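Local coordinates for protein aspartokinase (Synechocystis, PDB 3L76) that probably phosphorylates the beta-carboxyl group of aspartate with ATP, and binds threonine and lysine at pockets involving its ACT domains, at residues Ile556-Ile561 with Ile568-Pro573. Numbering follows the deposited sequence.
With THR (threonine), chain C; LYS (lysine), chain E.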
loop_
_atom_site.group_PDB
_atom_site.type_symbol
_atom_site.label_atom_id
_atom_site.label_comp_id
_atom_site.label_asym_id
_atom_site.label_seq_id
_atom_site.Cartn_x
_atom_site.Cartn_y
_atom_site.Cartn_z
ATOM N N ILE A 556 -47.054 27.610 11.633
ATOM C CA ILE A 556 -46.099 26.633 12.135
ATOM C C ILE A 556 -45.609 27.083 13.511
ATOM O O ILE A 556 -45.104 28.195 13.684
ATOM C CB ILE A 556 -44.915 26.456 11.146
ATOM C CG1 ILE A 556 -45.370 25.702 9.905
ATOM C CG2 ILE A 556 -43.765 25.709 11.781
ATOM C CD1 ILE A 556 -44.325 25.629 8.814
ATOM N N ASN A 557 -45.784 26.232 14.507
ATOM C CA ASN A 557 -45.396 26.614 15.848
ATOM C C ASN A 557 -43.906 26.416 16.075
ATOM O O ASN A 557 -43.325 25.425 15.633
ATOM C CB ASN A 557 -46.200 25.837 16.890
ATOM C CG ASN A 557 -45.923 26.310 18.302
ATOM O OD1 ASN A 557 -46.039 27.498 18.604
ATOM N ND2 ASN A 557 -45.547 25.379 19.175
ATOM N N ILE A 558 -43.294 27.358 16.780
ATOM C CA ILE A 558 -41.871 27.274 17.055
ATOM C C ILE A 558 -41.645 26.731 18.457
ATOM O O ILE A 558 -41.963 27.394 19.445
ATOM C CB ILE A 558 -41.189 28.639 16.896
ATOM C CG1 ILE A 558 -41.444 29.200 15.493
ATOM C CG2 ILE A 558 -39.693 28.519 17.184
ATOM C CD1 ILE A 558 -40.959 30.614 15.310
ATOM N N GLU A 559 -41.099 25.521 18.541
ATOM C CA GLU A 559 -40.941 24.848 19.826
ATOM C C GLU A 559 -39.717 25.342 20.587
ATOM O O GLU A 559 -39.767 25.558 21.792
ATOM C CB GLU A 559 -40.868 23.327 19.637
ATOM C CG GLU A 559 -42.027 22.719 18.848
ATOM C CD GLU A 559 -42.100 21.203 18.983
ATOM O OE1 GLU A 559 -41.615 20.673 20.006
ATOM O OE2 GLU A 559 -42.644 20.537 18.073
ATOM N N MET A 560 -38.608 25.498 19.879
ATOM C CA MET A 560 -37.379 25.977 20.490
ATOM C C MET A 560 -36.640 26.861 19.507
ATOM O O MET A 560 -36.793 26.719 18.302
ATOM C CB MET A 560 -36.501 24.802 20.929
ATOM C CG MET A 560 -37.166 23.838 21.902
ATOM S SD MET A 560 -36.019 22.836 22.884
ATOM C CE MET A 560 -35.249 21.845 21.610
ATOM N N ILE A 561 -35.842 27.787 20.023
ATOM C CA ILE A 561 -34.986 28.621 19.186
ATOM C C ILE A 561 -33.592 28.637 19.781
ATOM O O ILE A 561 -33.435 28.692 21.004
ATOM C CB ILE A 561 -35.483 30.075 19.115
ATOM C CG1 ILE A 561 -36.943 30.141 18.682
ATOM C CG2 ILE A 561 -34.606 30.895 18.191
ATOM C CD1 ILE A 561 -37.586 31.477 18.976
ATOM N N ILE A 568 -29.472 30.934 12.824
ATOM C CA ILE A 568 -30.683 30.779 13.628
ATOM C C ILE A 568 -31.297 29.416 13.329
ATOM O O ILE A 568 -31.505 29.070 12.167
ATOM C CB ILE A 568 -31.736 31.883 13.370
ATOM C CG1 ILE A 568 -31.139 33.276 13.579
ATOM C CG2 ILE A 568 -32.912 31.707 14.310
ATOM C CD1 ILE A 568 -31.817 34.353 12.755
ATOM N N SER A 569 -31.541 28.639 14.383
ATOM C CA SER A 569 -32.264 27.372 14.291
ATOM C C SER A 569 -33.610 27.427 15.044
ATOM O O SER A 569 -33.688 27.901 16.185
ATOM C CB SER A 569 -31.421 26.234 14.872
ATOM O OG SER A 569 -30.272 25.995 14.109
ATOM N N CYS A 570 -34.661 26.928 14.408
ATOM C CA CYS A 570 -35.948 26.736 15.082
ATOM C C CYS A 570 -36.285 25.267 15.112
ATOM O O CYS A 570 -36.244 24.599 14.074
ATOM C CB CYS A 570 -37.074 27.460 14.347
ATOM S SG CYS A 570 -36.997 29.227 14.456
ATOM N N VAL A 571 -36.618 24.759 16.293
ATOM C CA VAL A 571 -37.170 23.415 16.388
ATOM C C VAL A 571 -38.665 23.492 16.143
ATOM O O VAL A 571 -39.337 24.432 16.552
ATOM C CB VAL A 571 -36.897 22.745 17.733
ATOM C CG1 VAL A 571 -37.518 21.355 17.759
ATOM C CG2 VAL A 571 -35.430 22.646 17.953
ATOM N N VAL A 572 -39.179 22.479 15.474
ATOM C CA VAL A 572 -40.471 22.580 14.833
ATOM C C VAL A 572 -41.057 21.171 14.751
ATOM O O VAL A 572 -40.333 20.175 14.896
ATOM C CB VAL A 572 -40.270 23.212 13.435
ATOM C CG1 VAL A 572 -40.554 22.222 12.309
ATOM C CG2 VAL A 572 -41.055 24.481 13.300
ATOM N N PRO A 573 -42.374 21.067 14.568
ATOM C CA PRO A 573 -42.961 19.724 14.506
ATOM C C PRO A 573 -42.476 18.961 13.274
ATOM O O PRO A 573 -42.443 19.522 12.189
ATOM C CB PRO A 573 -44.464 20.004 14.423
ATOM C CG PRO A 573 -44.622 21.370 15.012
ATOM C CD PRO A 573 -43.393 22.125 14.621
HETATM N N THR C . -44.452 29.076 19.942
HETATM C CA THR C . -44.340 30.532 19.780
HETATM C C THR C . -44.288 30.940 18.311
HETATM O O THR C . -44.277 30.075 17.418
HETATM C CB THR C . -43.126 31.107 20.535
HETATM O OG1 THR C . -41.912 30.544 20.009
HETATM C CG2 THR C . -43.229 30.759 22.014
HETATM O OXT THR C . -44.287 32.140 18.006
HETATM N N LYS E . -28.937 40.217 14.372
HETATM C CA LYS E . -30.064 39.637 13.654
HETATM C C LYS E . -31.366 40.330 14.078
HETATM O O LYS E . -31.370 41.194 14.968
HETATM C CB LYS E . -30.141 38.120 13.875
HETATM C CG LYS E . -30.202 37.673 15.352
HETATM C CD LYS E . -30.278 36.136 15.466
HETATM C CE LYS E . -28.923 35.478 15.215
HETATM N NZ LYS E . -27.871 36.063 16.120
HETATM O OXT LYS E . -32.435 40.062 13.523
#
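Glu559 and Met560 sit opposite the single residue Val571 across an antiparallel pairing: Glu559 N donates to Val571 O (2.9 Å, 150° at the hydrogen) and Val571 N to Met560 O (2.8 Å). With Glu559 in a near-helical backbone conformation this fits a classic beta bulge, after which Ile561 and Cys570 form a non-hydrogen-bonded pair. The Met560 and Val571 side chains run alongside each other, the methyl CE, brought round by a bend at chi3 (-65°), resting 3.7 Å from Val571 CG2; Met496 touches both. The branch methyl CG2 of Ile558 meets Cys570 SG at 3.9 Å, and Phe547 and Phe548 of helix 543-552 touch the cysteine. This beta hairpin belongs to an ACT domain, and the run before its bulge contributes to the threonine pocket, which Asp280, Ala285 and Gln304 help complete. With CG anti to its backbone N (chi1 -174°), Asn557 brings OD1 within 2.6 Å of the ligand N, which also donates to Ile558 O; Ile558 N returns a bond to the ligand O (3.0 Å). An alanine in place of Asn557 would probably leave the ligand nitrogen without its OD1 acceptor. Toward the hairpin turn, Ile568 lays CG1 3.5 Å from CE of the bound lysine.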